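Local coordinates for protein RcdA (Caulobacter vibrioides, PDB 3CTW) that probably serves as an adaptor protein that helps the ClpXP protease degrade cell-cycle regulators such as CtrA, at residues 29-33 / 132-136; 62-67 / 116-122; 69-73 / 125-130. One frame throughout, in Å; residues are numbered along the deposited sequence.

Overall arrangement
The three contacts follow helix 120-145 along a bundle it forms with helices 26-44 and 57-88. Contact 2 lies near one end, about 17 Å from the centre of the chain, where the incoming loop turns into helix 120-145. Contact 3 comes next and contact 1 follows, their centres about 11 Å apart; contact 2 is also about 11 Å from contact 3 but 21 Å from contact 1. Neighbours touch: Leu122 CD2 lies 4.2 Å from Leu70 CD2, and Tyr133 CD1 lies 3.7 Å from Arg73 CG. Contacts 2 and 3 pair helix 120-145 with helix 57-88, contact 1 with helix 26-44. Ethanediols near Arg128 and Arg73 probably came from the crystallisation liquor.

Contact 1: residues 29-33 / 132-136; sequences TFEEG and LYERV
Glu32 and Arg135 supply the polar link between helices 26-44 and 120-145, two roughly antiparallel members of a helical bundle whose local axes stand 10.8 Å apart. The salt bridge runs from Glu32 OE2 to Arg135 NH1 at 2.7 Å, and a weak, bent hydrogen bond from Arg135 NH2 to Glu32 OE1 (3.2 Å) joins it. Carboxylate and guanidinium are 27° from coplanar. Glu32 reaches across with a fully stretched chain, CG opposite the backbone N (chi1 -175°), while the arginine chain bends twice to meet it.

The apolar part centres on Leu132. Its CD1 branch packs against the stem of Glu32, 3.8 Å from CG, the two side chains sliding past each other in opposite directions. CD2 goes the other way and rests 3.7 Å from Gly33 CA, directly on the backbone. Thr29 OG1 turns toward the same interface, 3.7 Å from Leu132 CD1 and 3.9 Å from Val136 CG2. Beyond this pair of helices, Val136 also touches Trp80 on helix 57-88.

The ion pair thus sits at the more exposed margin, above buried aliphatic packing; its charges probably compensate each other, while the two branches of Leu132 pack against Glu32 and the Gly33 backbone.

Contact 2: residues 62-67 / 116-122; sequences GYATES and EELPFGL
Pro119 meets the Tyr63 ring at its edge, its CG near the ring plane and 3.8 Å from Tyr63 CD1. Ser67 OG sits over one ring face, 3.4 Å above the plane and offset toward the rim, while Leu122 approaches obliquely, CD2 lying 3.7 Å from Tyr63 CE1. This is the corner of a three-helix bundle where the loop ahead of helix 120-145 packs along helix 57-88, with Pro119 as the N-cap residue. From helix 26-44, Tyr43 and Leu44 close in on Leu122, and Leu44 also touches Tyr63.

Leu118 makes the loop's largest apolar contact. One branch, CD2, lies over bare backbone, 3.6 Å from Gly62 C, where the glycine presents no side chain. The other, CD1, packs 3.8 Å from Glu66 CG, and the two side chains cross nearly at right angles.

The polar end of Glu66 looks two ways. A bend at chi2 (-76°) folds its chain; OE1 pairs with Arg69 on the same helix, whereas OE2 comes 3.7 Å from Glu116 OE1, with the carboxylates turned 78° against each other. Arg69 probably eases this meeting of like charges. Back beside the tyrosine, Ser67 OG donates to Tyr63 O at 2.6 Å, and Ser67 N reaches that same oxygen from the opposite face of its plane.

Contact 3: residues 69-73 / 125-130; sequences RLTTR and LLQRSE. With EDO (1,2-ethanediol), chain G.
Leu70 and Arg73 reach from helix 57-88 onto helix 120-145, two members of a three-helix bundle that run in the same general direction, 31° apart, so the chain between them must cross back along the bundle. Leu70 makes the tightly packed part. With CG opposite the backbone N (chi1 -180°) and chi2 at 65°, CD1 comes to lie 3.4 Å from Leu125 O and 4.0 Å from Leu126 CD1. The other branch, CD2, faces Leu125 CB. Thr40 of helix 26-44 also touches Leu70, and Tyr43 touches Leu125, so the third helix helps to close this buried side.

Toward solvent the contact becomes polar and looser. The Arg73 guanidinium has the CG of exposed Glu130 over one face, 3.2 Å from NH1, but the charged groups barely meet: NH1 to Glu130 OE2 is a long salt bridge of 3.9 Å, with the two planes steeply inclined. Farther round helix 120-145, Arg128 turns from the interface; its NH1 forms a salt bridge with Glu39 OE2 on helix 26-44 and adds a weak hydrogen bond to the ethanediol O1.

Ser129 joins the two zones. Its OG donates to Leu126 O from above the carbonyl plane, and accepts from Arg73 NH1 at 2.9 Å, lying just 5° out of the guanidinium plane.

Contact 1: residues 29-33 / 132-136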
ATOM      1  N   THR A  29      -3.645  14.783  -8.575  1.00  4.07           N
ATOM      2  CA  THR A  29      -2.484  14.156  -7.946  1.00  4.04           C
ATOM      3  C   THR A  29      -2.436  12.635  -8.167  1.00  3.54           C
ATOM      4  O   THR A  29      -1.374  12.022  -8.056  1.00  3.52           O
ATOM      5  CB  THR A  29      -2.381  14.510  -6.435  1.00  4.11           C
ATOM      6  OG1 THR A  29      -1.176  13.956  -5.888  1.00  5.79           O
ATOM      7  CG2 THR A  29      -3.518  13.933  -5.690  1.00  4.18           C
ATOM      8  N   PHE A  30      -3.582  12.038  -8.493  1.00  3.09           N
ATOM      9  CA  PHE A  30      -3.624  10.636  -8.928  1.00  2.34           C
ATOM     10  C   PHE A  30      -2.906  10.451 -10.262  1.00  2.12           C
ATOM     11  O   PHE A  30      -2.201   9.458 -10.469  1.00  2.00           O
ATOM     12  CB  PHE A  30      -5.069  10.147  -9.065  1.00  2.21           C
ATOM     13  CG  PHE A  30      -5.182   8.687  -9.429  1.00  2.00           C
ATOM     14  CD1 PHE A  30      -5.137   7.717  -8.448  1.00  2.00           C
ATOM     15  CD2 PHE A  30      -5.336   8.281 -10.748  1.00  2.00           C
ATOM     16  CE1 PHE A  30      -5.235   6.373  -8.763  1.00  2.00           C
ATOM     17  CE2 PHE A  30      -5.431   6.936 -11.064  1.00  2.00           C
ATOM     18  CZ  PHE A  30      -5.376   5.985 -10.069  1.00  2.00           C
ATOM     19  N   GLU A  31      -3.132  11.394 -11.176  1.00  2.00           N
ATOM     20  CA  GLU A  31      -2.530  11.349 -12.502  1.00  2.00           C
ATOM     21  C   GLU A  31      -1.024  11.558 -12.411  1.00  2.00           C
ATOM     22  O   GLU A  31      -0.257  10.971 -13.185  1.00  2.00           O
ATOM     23  CB  GLU A  31      -3.145  12.409 -13.416  1.00  2.00           C
ATOM     24  CG  GLU A  31      -4.622  12.256 -13.694  1.00  2.00           C
ATOM     25  CD  GLU A  31      -5.167  13.412 -14.516  1.00  2.23           C
ATOM     26  OE1 GLU A  31      -4.399  13.997 -15.318  1.00  2.05           O
ATOM     27  OE2 GLU A  31      -6.363  13.740 -14.353  1.00  2.33           O
ATOM     28  N   GLU A  32      -0.601  12.387 -11.454  1.00  2.00           N
ATOM     29  CA  GLU A  32       0.818  12.643 -11.211  1.00  2.00           C
ATOM     30  C   GLU A  32       1.506  11.404 -10.650  1.00  2.00           C
ATOM     31  O   GLU A  32       2.650  11.095 -11.013  1.00  2.00           O
ATOM     32  CB  GLU A  32       1.004  13.816 -10.243  1.00  2.00           C
ATOM     33  CG  GLU A  32       2.467  14.233 -10.029  1.00  2.00           C
ATOM     34  CD  GLU A  32       2.631  15.309  -8.968  1.00  3.26           C
ATOM     35  OE1 GLU A  32       3.717  15.919  -8.893  1.00  2.73           O
ATOM     36  OE2 GLU A  32       1.672  15.540  -8.202  1.00  4.94           O
ATOM     37  N   GLY A  33       0.788  10.693  -9.781  1.00  2.00           N
ATOM     38  CA  GLY A  33       1.295   9.496  -9.140  1.00  2.00           C
ATOM     39  C   GLY A  33       1.517   8.351 -10.092  1.00  2.00           C
ATOM     40  O   GLY A  33       2.534   7.673 -10.033  1.00  2.00           O
ATOM     41  N   LEU A 132       5.780  15.026  -5.078  1.00  2.88           N
ATOM     42  CA  LEU A 132       4.559  14.235  -5.097  1.00  3.65           C
ATOM     43  C   LEU A 132       4.225  13.706  -3.698  1.00  4.26           C
ATOM     44  O   LEU A 132       3.055  13.661  -3.312  1.00  4.32           O
ATOM     45  CB  LEU A 132       4.693  13.082  -6.096  1.00  3.27           C
ATOM     46  CG  LEU A 132       3.578  12.020  -6.114  1.00  3.12           C
ATOM     47  CD1 LEU A 132       2.244  12.586  -6.587  1.00  2.35           C
ATOM     48  CD2 LEU A 132       4.003  10.853  -6.979  1.00  3.89           C
ATOM     49  N   TYR A 133       5.265  13.348  -2.952  1.00  4.96           N
ATOM     50  CA  TYR A 133       5.110  12.765  -1.635  1.00  5.73           C
ATOM     51  C   TYR A 133       4.469  13.719  -0.631  1.00  6.68           C
ATOM     52  O   TYR A 133       3.479  13.373   0.018  1.00  6.74           O
ATOM     53  CB  TYR A 133       6.460  12.286  -1.108  1.00  5.52           C
ATOM     54  CG  TYR A 133       6.354  11.514   0.179  1.00  5.89           C
ATOM     55  CD1 TYR A 133       6.005  10.166   0.173  1.00  6.22           C
ATOM     56  CD2 TYR A 133       6.595  12.130   1.408  1.00  6.04           C
ATOM     57  CE1 TYR A 133       5.894   9.452   1.354  1.00  7.22           C
ATOM     58  CE2 TYR A 133       6.487  11.424   2.590  1.00  6.48           C
ATOM     59  CZ  TYR A 133       6.138  10.084   2.557  1.00  6.92           C
ATOM     60  OH  TYR A 133       6.028   9.365   3.724  1.00  7.12           O
ATOM     61  N   GLU A 134       5.036  14.916  -0.510  1.00  7.68           N
ATOM     62  CA  GLU A 134       4.520  15.916   0.414  1.00  8.69           C
ATOM     63  C   GLU A 134       3.198  16.501  -0.066  1.00  8.97           C
ATOM     64  O   GLU A 134       2.390  16.975   0.730  1.00  9.13           O
ATOM     65  CB  GLU A 134       5.553  17.018   0.676  1.00  8.83           C
ATOM     66  CG  GLU A 134       6.208  17.607  -0.564  1.00 10.22           C
ATOM     67  CD  GLU A 134       7.447  18.434  -0.232  1.00 12.39           C
ATOM     68  OE1 GLU A 134       7.704  18.673   0.971  1.00 13.75           O
ATOM     69  OE2 GLU A 134       8.166  18.851  -1.169  1.00 12.61           O
ATOM     70  N   ARG A 135       2.976  16.438  -1.371  1.00  9.56           N
ATOM     71  CA  ARG A 135       1.706  16.836  -1.969  1.00 10.15           C
ATOM     72  C   ARG A 135       0.624  15.871  -1.507  1.00 10.48           C
ATOM     73  O   ARG A 135      -0.517  16.266  -1.276  1.00 10.56           O
ATOM     74  CB  ARG A 135       1.811  16.773  -3.489  1.00 10.36           C
ATOM     75  CG  ARG A 135       0.783  17.580  -4.223  1.00 10.37           C
ATOM     76  CD  ARG A 135       1.334  18.944  -4.625  1.00 11.46           C
ATOM     77  NE  ARG A 135       2.633  18.887  -5.306  1.00 12.00           N
ATOM     78  CZ  ARG A 135       2.827  18.487  -6.568  1.00 12.64           C
ATOM     79  NH1 ARG A 135       1.809  18.092  -7.316  1.00 12.53           N
ATOM     80  NH2 ARG A 135       4.048  18.482  -7.088  1.00 12.23           N
ATOM     81  N   VAL A 136       0.987  14.599  -1.385  1.00 10.97           N
ATOM     82  CA  VAL A 136       0.073  13.585  -0.878  1.00 11.71           C
ATOM     83  C   VAL A 136      -0.047  13.656   0.647  1.00 12.27           C
ATOM     84  O   VAL A 136      -1.145  13.543   1.195  1.00 12.29           O
ATOM     85  CB  VAL A 136       0.487  12.169  -1.332  1.00 11.82           C
ATOM     86  CG1 VAL A 136      -0.268  11.097  -0.552  1.00 11.55           C
ATOM     87  CG2 VAL A 136       0.246  12.015  -2.833  1.00 11.62           C
TER

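Contact 2: residues 62-67 / 116-122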
ATOM      1  N   GLY A  62      25.566   4.534  -5.011  1.00  3.84           N
ATOM      2  CA  GLY A  62      24.666   5.625  -4.689  1.00  3.64           C
ATOM      3  C   GLY A  62      23.411   5.542  -5.528  1.00  3.56           C
ATOM      4  O   GLY A  62      22.315   5.833  -5.049  1.00  3.53           O
ATOM      5  N   TYR A  63      23.579   5.146  -6.788  1.00  3.53           N
ATOM      6  CA  TYR A  63      22.459   4.952  -7.701  1.00  3.52           C
ATOM      7  C   TYR A  63      21.603   3.787  -7.226  1.00  3.80           C
ATOM      8  O   TYR A  63      20.382   3.830  -7.314  1.00  3.60           O
ATOM      9  CB  TYR A  63      22.972   4.693  -9.122  1.00  3.36           C
ATOM     10  CG  TYR A  63      21.896   4.346 -10.138  1.00  2.81           C
ATOM     11  CD1 TYR A  63      21.305   5.328 -10.931  1.00  3.10           C
ATOM     12  CD2 TYR A  63      21.472   3.037 -10.299  1.00  2.03           C
ATOM     13  CE1 TYR A  63      20.315   5.005 -11.856  1.00  2.87           C
ATOM     14  CE2 TYR A  63      20.497   2.703 -11.218  1.00  2.05           C
ATOM     15  CZ  TYR A  63      19.925   3.682 -11.998  1.00  2.60           C
ATOM     16  OH  TYR A  63      18.949   3.326 -12.905  1.00  2.49           O
ATOM     17  N   ALA A  64      22.266   2.754  -6.714  1.00  4.40           N
ATOM     18  CA  ALA A  64      21.602   1.546  -6.241  1.00  4.86           C
ATOM     19  C   ALA A  64      20.648   1.835  -5.094  1.00  5.25           C
ATOM     20  O   ALA A  64      19.479   1.469  -5.162  1.00  5.43           O
ATOM     21  CB  ALA A  64      22.628   0.493  -5.840  1.00  4.66           C
ATOM     22  N   THR A  65      21.136   2.521  -4.064  1.00  5.76           N
ATOM     23  CA  THR A  65      20.327   2.789  -2.877  1.00  6.24           C
ATOM     24  C   THR A  65      19.267   3.861  -3.120  1.00  6.61           C
ATOM     25  O   THR A  65      18.181   3.799  -2.547  1.00  6.87           O
ATOM     26  CB  THR A  65      21.191   3.163  -1.659  1.00  6.15           C
ATOM     27  OG1 THR A  65      22.012   4.286  -1.980  1.00  6.14           O
ATOM     28  CG2 THR A  65      22.084   1.979  -1.247  1.00  6.05           C
ATOM     29  N   GLU A  66      19.574   4.818  -3.993  1.00  6.96           N
ATOM     30  CA  GLU A  66      18.622   5.876  -4.329  1.00  7.40           C
ATOM     31  C   GLU A  66      17.519   5.421  -5.277  1.00  7.66           C
ATOM     32  O   GLU A  66      16.447   6.032  -5.330  1.00  7.98           O
ATOM     33  CB  GLU A  66      19.341   7.095  -4.901  1.00  7.44           C
ATOM     34  CG  GLU A  66      20.127   7.881  -3.883  1.00  8.47           C
ATOM     35  CD  GLU A  66      19.214   8.717  -2.998  1.00  9.78           C
ATOM     36  OE1 GLU A  66      18.307   8.130  -2.378  1.00 10.34           O
ATOM     37  OE2 GLU A  66      19.385   9.951  -2.932  1.00 11.19           O
ATOM     38  N   SER A  67      17.787   4.350  -6.021  1.00  7.82           N
ATOM     39  CA  SER A  67      16.771   3.707  -6.836  1.00  7.99           C
ATOM     40  C   SER A  67      15.755   3.013  -5.941  1.00  8.20           C
ATOM     41  O   SER A  67      14.561   3.031  -6.235  1.00  8.45           O
ATOM     42  CB  SER A  67      17.407   2.707  -7.804  1.00  7.95           C
ATOM     43  OG  SER A  67      18.206   3.383  -8.758  1.00  8.71           O
ATOM     44  N   GLU A 116      26.764  12.727  -3.372  1.00 15.05           N
ATOM     45  CA  GLU A 116      25.806  12.166  -4.334  1.00 15.02           C
ATOM     46  C   GLU A 116      25.804  12.860  -5.705  1.00 14.69           C
ATOM     47  O   GLU A 116      25.062  13.824  -5.931  1.00 14.63           O
ATOM     48  CB  GLU A 116      24.388  12.163  -3.740  1.00 15.13           C
ATOM     49  CG  GLU A 116      24.210  11.270  -2.529  1.00 15.78           C
ATOM     50  CD  GLU A 116      23.121  11.778  -1.606  1.00 17.01           C
ATOM     51  OE1 GLU A 116      22.118  12.322  -2.122  1.00 16.52           O
ATOM     52  OE2 GLU A 116      23.272  11.641  -0.367  1.00 17.78           O
ATOM     53  N   GLU A 117      26.634  12.358  -6.617  1.00 14.29           N
ATOM     54  CA  GLU A 117      26.617  12.819  -8.013  1.00 13.86           C
ATOM     55  C   GLU A 117      25.957  11.795  -8.941  1.00 13.37           C
ATOM     56  O   GLU A 117      26.633  11.018  -9.621  1.00 13.32           O
ATOM     57  CB  GLU A 117      28.020  13.199  -8.506  1.00 13.89           C
ATOM     58  CG  GLU A 117      29.129  12.228  -8.141  1.00 14.27           C
ATOM     59  CD  GLU A 117      30.507  12.836  -8.352  1.00 14.97           C
ATOM     60  OE1 GLU A 117      31.455  12.457  -7.628  1.00 14.98           O
ATOM     61  OE2 GLU A 117      30.636  13.708  -9.238  1.00 15.31           O
ATOM     62  N   LEU A 118      24.627  11.819  -8.962  1.00 12.74           N
ATOM     63  CA  LEU A 118      23.824  10.842  -9.695  1.00 12.18           C
ATOM     64  C   LEU A 118      23.430  11.350 -11.080  1.00 12.02           C
ATOM     65  O   LEU A 118      23.534  12.551 -11.347  1.00 12.06           O
ATOM     66  CB  LEU A 118      22.570  10.490  -8.890  1.00 12.01           C
ATOM     67  CG  LEU A 118      22.779   9.978  -7.469  1.00 11.78           C
ATOM     68  CD1 LEU A 118      21.459   9.958  -6.749  1.00 11.37           C
ATOM     69  CD2 LEU A 118      23.425   8.604  -7.481  1.00 11.14           C
ATOM     70  N   PRO A 119      22.979  10.436 -11.969  1.00 11.81           N
ATOM     71  CA  PRO A 119      22.607  10.795 -13.339  1.00 11.59           C
ATOM     72  C   PRO A 119      21.424  11.739 -13.412  1.00 11.35           C
ATOM     73  O   PRO A 119      20.637  11.819 -12.475  1.00 11.58           O
ATOM     74  CB  PRO A 119      22.221   9.453 -13.973  1.00 11.58           C
ATOM     75  CG  PRO A 119      21.972   8.540 -12.846  1.00 11.63           C
ATOM     76  CD  PRO A 119      22.869   8.984 -11.742  1.00 11.84           C
ATOM     77  N   PHE A 120      21.313  12.433 -14.540  1.00 10.99           N
ATOM     78  CA  PHE A 120      20.265  13.422 -14.811  1.00 10.61           C
ATOM     79  C   PHE A 120      18.851  12.851 -14.644  1.00 10.26           C
ATOM     80  O   PHE A 120      18.002  13.458 -13.989  1.00 10.03           O
ATOM     81  CB  PHE A 120      20.483  13.973 -16.231  1.00 10.68           C
ATOM     82  CG  PHE A 120      19.426  14.932 -16.706  1.00 10.69           C
ATOM     83  CD1 PHE A 120      19.401  16.240 -16.255  1.00 10.85           C
ATOM     84  CD2 PHE A 120      18.494  14.541 -17.654  1.00 10.81           C
ATOM     85  CE1 PHE A 120      18.439  17.140 -16.718  1.00 10.43           C
ATOM     86  CE2 PHE A 120      17.530  15.435 -18.121  1.00 10.94           C
ATOM     87  CZ  PHE A 120      17.505  16.735 -17.651  1.00 10.16           C
ATOM     88  N   GLY A 121      18.636  11.651 -15.188  1.00  9.86           N
ATOM     89  CA  GLY A 121      17.326  11.005 -15.201  1.00  9.26           C
ATOM     90  C   GLY A 121      16.834  10.587 -13.839  1.00  8.92           C
ATOM     91  O   GLY A 121      15.681  10.839 -13.488  1.00  8.64           O
ATOM     92  N   LEU A 122      17.728   9.967 -13.065  1.00  8.64           N
ATOM     93  CA  LEU A 122      17.412   9.505 -11.714  1.00  8.31           C
ATOM     94  C   LEU A 122      17.198  10.698 -10.796  1.00  7.80           C
ATOM     95  O   LEU A 122      16.276  10.699  -9.986  1.00  7.64           O
ATOM     96  CB  LEU A 122      18.534   8.614 -11.169  1.00  8.57           C
ATOM     97  CG  LEU A 122      18.316   7.595 -10.033  1.00  9.75           C
ATOM     98  CD1 LEU A 122      17.867   8.226  -8.703  1.00  9.72           C
ATOM     99  CD2 LEU A 122      17.314   6.555 -10.466  1.00 11.49           C
TER

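Contact 3: residues 69-73 / 125-130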
ATOM      1  N   ARG A  69      15.003   3.887  -2.822  1.00  7.35           N
ATOM      2  CA  ARG A  69      14.263   4.920  -2.116  1.00  6.85           C
ATOM      3  C   ARG A  69      13.164   5.488  -3.001  1.00  6.40           C
ATOM      4  O   ARG A  69      12.063   5.757  -2.532  1.00  6.34           O
ATOM      5  CB  ARG A  69      15.193   6.037  -1.642  1.00  6.81           C
ATOM      6  CG  ARG A  69      14.539   6.958  -0.601  1.00  7.59           C
ATOM      7  CD  ARG A  69      15.333   8.241  -0.350  1.00  8.46           C
ATOM      8  NE  ARG A  69      16.767   7.990  -0.195  1.00  9.09           N
ATOM      9  CZ  ARG A  69      17.369   7.688   0.953  1.00  9.50           C
ATOM     10  NH1 ARG A  69      16.672   7.601   2.081  1.00  9.68           N
ATOM     11  NH2 ARG A  69      18.679   7.473   0.970  1.00  9.74           N
ATOM     12  N   LEU A  70      13.478   5.637  -4.283  1.00  5.80           N
ATOM     13  CA  LEU A  70      12.537   6.124  -5.271  1.00  5.21           C
ATOM     14  C   LEU A  70      11.339   5.173  -5.446  1.00  5.20           C
ATOM     15  O   LEU A  70      10.186   5.612  -5.424  1.00  5.02           O
ATOM     16  CB  LEU A  70      13.272   6.322  -6.594  1.00  4.91           C
ATOM     17  CG  LEU A  70      12.499   6.833  -7.802  1.00  4.29           C
ATOM     18  CD1 LEU A  70      12.019   8.235  -7.518  1.00  4.10           C
ATOM     19  CD2 LEU A  70      13.374   6.795  -9.052  1.00  3.64           C
ATOM     20  N   THR A  71      11.617   3.877  -5.583  1.00  4.99           N
ATOM     21  CA  THR A  71      10.564   2.896  -5.847  1.00  5.12           C
ATOM     22  C   THR A  71       9.724   2.633  -4.605  1.00  4.93           C
ATOM     23  O   THR A  71       8.516   2.421  -4.706  1.00  5.21           O
ATOM     24  CB  THR A  71      11.108   1.566  -6.385  1.00  4.94           C
ATOM     25  OG1 THR A  71      12.108   1.082  -5.494  1.00  6.68           O
ATOM     26  CG2 THR A  71      11.732   1.753  -7.739  1.00  5.01           C
ATOM     27  N   THR A  72      10.366   2.679  -3.441  1.00  4.46           N
ATOM     28  CA  THR A  72       9.665   2.551  -2.176  1.00  3.92           C
ATOM     29  C   THR A  72       8.755   3.753  -1.948  1.00  3.83           C
ATOM     30  O   THR A  72       7.591   3.572  -1.625  1.00  3.87           O
ATOM     31  CB  THR A  72      10.630   2.395  -0.998  1.00  3.96           C
ATOM     32  OG1 THR A  72      11.556   1.337  -1.272  1.00  3.32           O
ATOM     33  CG2 THR A  72       9.865   2.082   0.272  1.00  3.73           C
ATOM     34  N   ARG A  73       9.272   4.961  -2.169  1.00  3.74           N
ATOM     35  CA  ARG A  73       8.483   6.184  -2.012  1.00  3.85           C
ATOM     36  C   ARG A  73       7.251   6.154  -2.914  1.00  3.82           C
ATOM     37  O   ARG A  73       6.158   6.522  -2.491  1.00  3.72           O
ATOM     38  CB  ARG A  73       9.330   7.422  -2.298  1.00  3.83           C
ATOM     39  CG  ARG A  73       8.617   8.751  -2.100  1.00  5.61           C
ATOM     40  CD  ARG A  73       9.536   9.940  -2.424  1.00  8.85           C
ATOM     41  NE  ARG A  73      10.634  10.050  -1.465  1.00 11.24           N
ATOM     42  CZ  ARG A  73      11.847  10.506  -1.767  1.00 13.34           C
ATOM     43  NH1 ARG A  73      12.125  10.890  -3.010  1.00 14.12           N
ATOM     44  NH2 ARG A  73      12.791  10.556  -0.832  1.00 14.29           N
ATOM     45  N   LEU A 125      13.568  12.288 -11.434  1.00  2.87           N
ATOM     46  CA  LEU A 125      12.483  11.460 -10.908  1.00  2.11           C
ATOM     47  C   LEU A 125      12.463  11.467  -9.390  1.00  2.00           C
ATOM     48  O   LEU A 125      11.406  11.346  -8.781  1.00  2.00           O
ATOM     49  CB  LEU A 125      12.618  10.016 -11.398  1.00  2.00           C
ATOM     50  CG  LEU A 125      12.495   9.745 -12.887  1.00  2.01           C
ATOM     51  CD1 LEU A 125      12.997   8.360 -13.178  1.00  2.98           C
ATOM     52  CD2 LEU A 125      11.075   9.908 -13.363  1.00  2.21           C
ATOM     53  N   LEU A 126      13.631  11.611  -8.782  1.00  2.00           N
ATOM     54  CA  LEU A 126      13.730  11.685  -7.339  1.00  2.00           C
ATOM     55  C   LEU A 126      13.169  12.998  -6.803  1.00  2.00           C
ATOM     56  O   LEU A 126      12.506  13.027  -5.765  1.00  2.00           O
ATOM     57  CB  LEU A 126      15.184  11.507  -6.913  1.00  2.00           C
ATOM     58  CG  LEU A 126      15.474  11.110  -5.470  1.00  2.00           C
ATOM     59  CD1 LEU A 126      14.804   9.804  -5.035  1.00  2.00           C
ATOM     60  CD2 LEU A 126      16.983  10.983  -5.321  1.00  2.00           C
ATOM     61  N   GLN A 127      13.405  14.077  -7.547  1.00  2.00           N
ATOM     62  CA  GLN A 127      12.899  15.397  -7.188  1.00  2.00           C
ATOM     63  C   GLN A 127      11.393  15.514  -7.425  1.00  2.00           C
ATOM     64  O   GLN A 127      10.699  16.217  -6.700  1.00  2.00           O
ATOM     65  CB  GLN A 127      13.651  16.478  -7.961  1.00  2.00           C
ATOM     66  CG  GLN A 127      15.102  16.627  -7.548  1.00  2.00           C
ATOM     67  CD  GLN A 127      15.859  17.609  -8.418  1.00  2.31           C
ATOM     68  OE1 GLN A 127      16.916  17.291  -8.957  1.00  3.31           O
ATOM     69  NE2 GLN A 127      15.318  18.809  -8.562  1.00  2.82           N
ATOM     70  N   ARG A 128      10.897  14.807  -8.438  1.00  2.00           N
ATOM     71  CA  ARG A 128       9.460  14.787  -8.745  1.00  2.00           C
ATOM     72  C   ARG A 128       8.722  13.983  -7.689  1.00  2.00           C
ATOM     73  O   ARG A 128       7.621  14.372  -7.260  1.00  2.00           O
ATOM     74  CB  ARG A 128       9.171  14.205 -10.142  1.00  2.00           C
ATOM     75  CG  ARG A 128       9.703  15.032 -11.309  1.00  2.00           C
ATOM     76  CD  ARG A 128       9.699  14.228 -12.613  1.00  2.00           C
ATOM     77  NE  ARG A 128       8.358  13.840 -13.052  1.00  2.00           N
ATOM     78  CZ  ARG A 128       8.110  12.987 -14.050  1.00  2.00           C
ATOM     79  NH1 ARG A 128       9.099  12.422 -14.722  1.00  2.00           N
ATOM     80  NH2 ARG A 128       6.865  12.688 -14.383  1.00  2.00           N
ATOM     81  N   SER A 129       9.338  12.878  -7.255  1.00  2.00           N
ATOM     82  CA  SER A 129       8.743  11.999  -6.241  1.00  2.00           C
ATOM     83  C   SER A 129       8.650  12.658  -4.871  1.00  2.00           C
ATOM     84  O   SER A 129       7.725  12.393  -4.112  1.00  2.00           O
ATOM     85  CB  SER A 129       9.514  10.686  -6.118  1.00  2.00           C
ATOM     86  OG  SER A 129      10.842  10.886  -5.655  1.00  2.00           O
ATOM     87  N   GLU A 130       9.617  13.517  -4.571  1.00  2.00           N
ATOM     88  CA  GLU A 130       9.620  14.257  -3.326  1.00  2.00           C
ATOM     89  C   GLU A 130       8.477  15.255  -3.302  1.00  2.00           C
ATOM     90  O   GLU A 130       7.816  15.413  -2.280  1.00  2.00           O
ATOM     91  CB  GLU A 130      10.955  14.966  -3.123  1.00  2.00           C
ATOM     92  CG  GLU A 130      12.067  14.049  -2.640  1.00  2.00           C
ATOM     93  CD  GLU A 130      13.423  14.706  -2.683  1.00  2.00           C
ATOM     94  OE1 GLU A 130      13.470  15.956  -2.681  1.00  2.00           O
ATOM     95  OE2 GLU A 130      14.439  13.973  -2.724  1.00  2.00           O
TER
HETATM   96  C1  EDO G 174      13.322  11.908 -15.490  1.00 29.03           C
HETATM   97  O1  EDO G 174      12.440  13.048 -15.430  1.00 29.38           O
HETATM   98  C2  EDO G 174      13.955  11.722 -16.871  1.00 28.36           C
HETATM   99  O2  EDO G 174      13.417  10.544 -17.490  1.00 25.48           O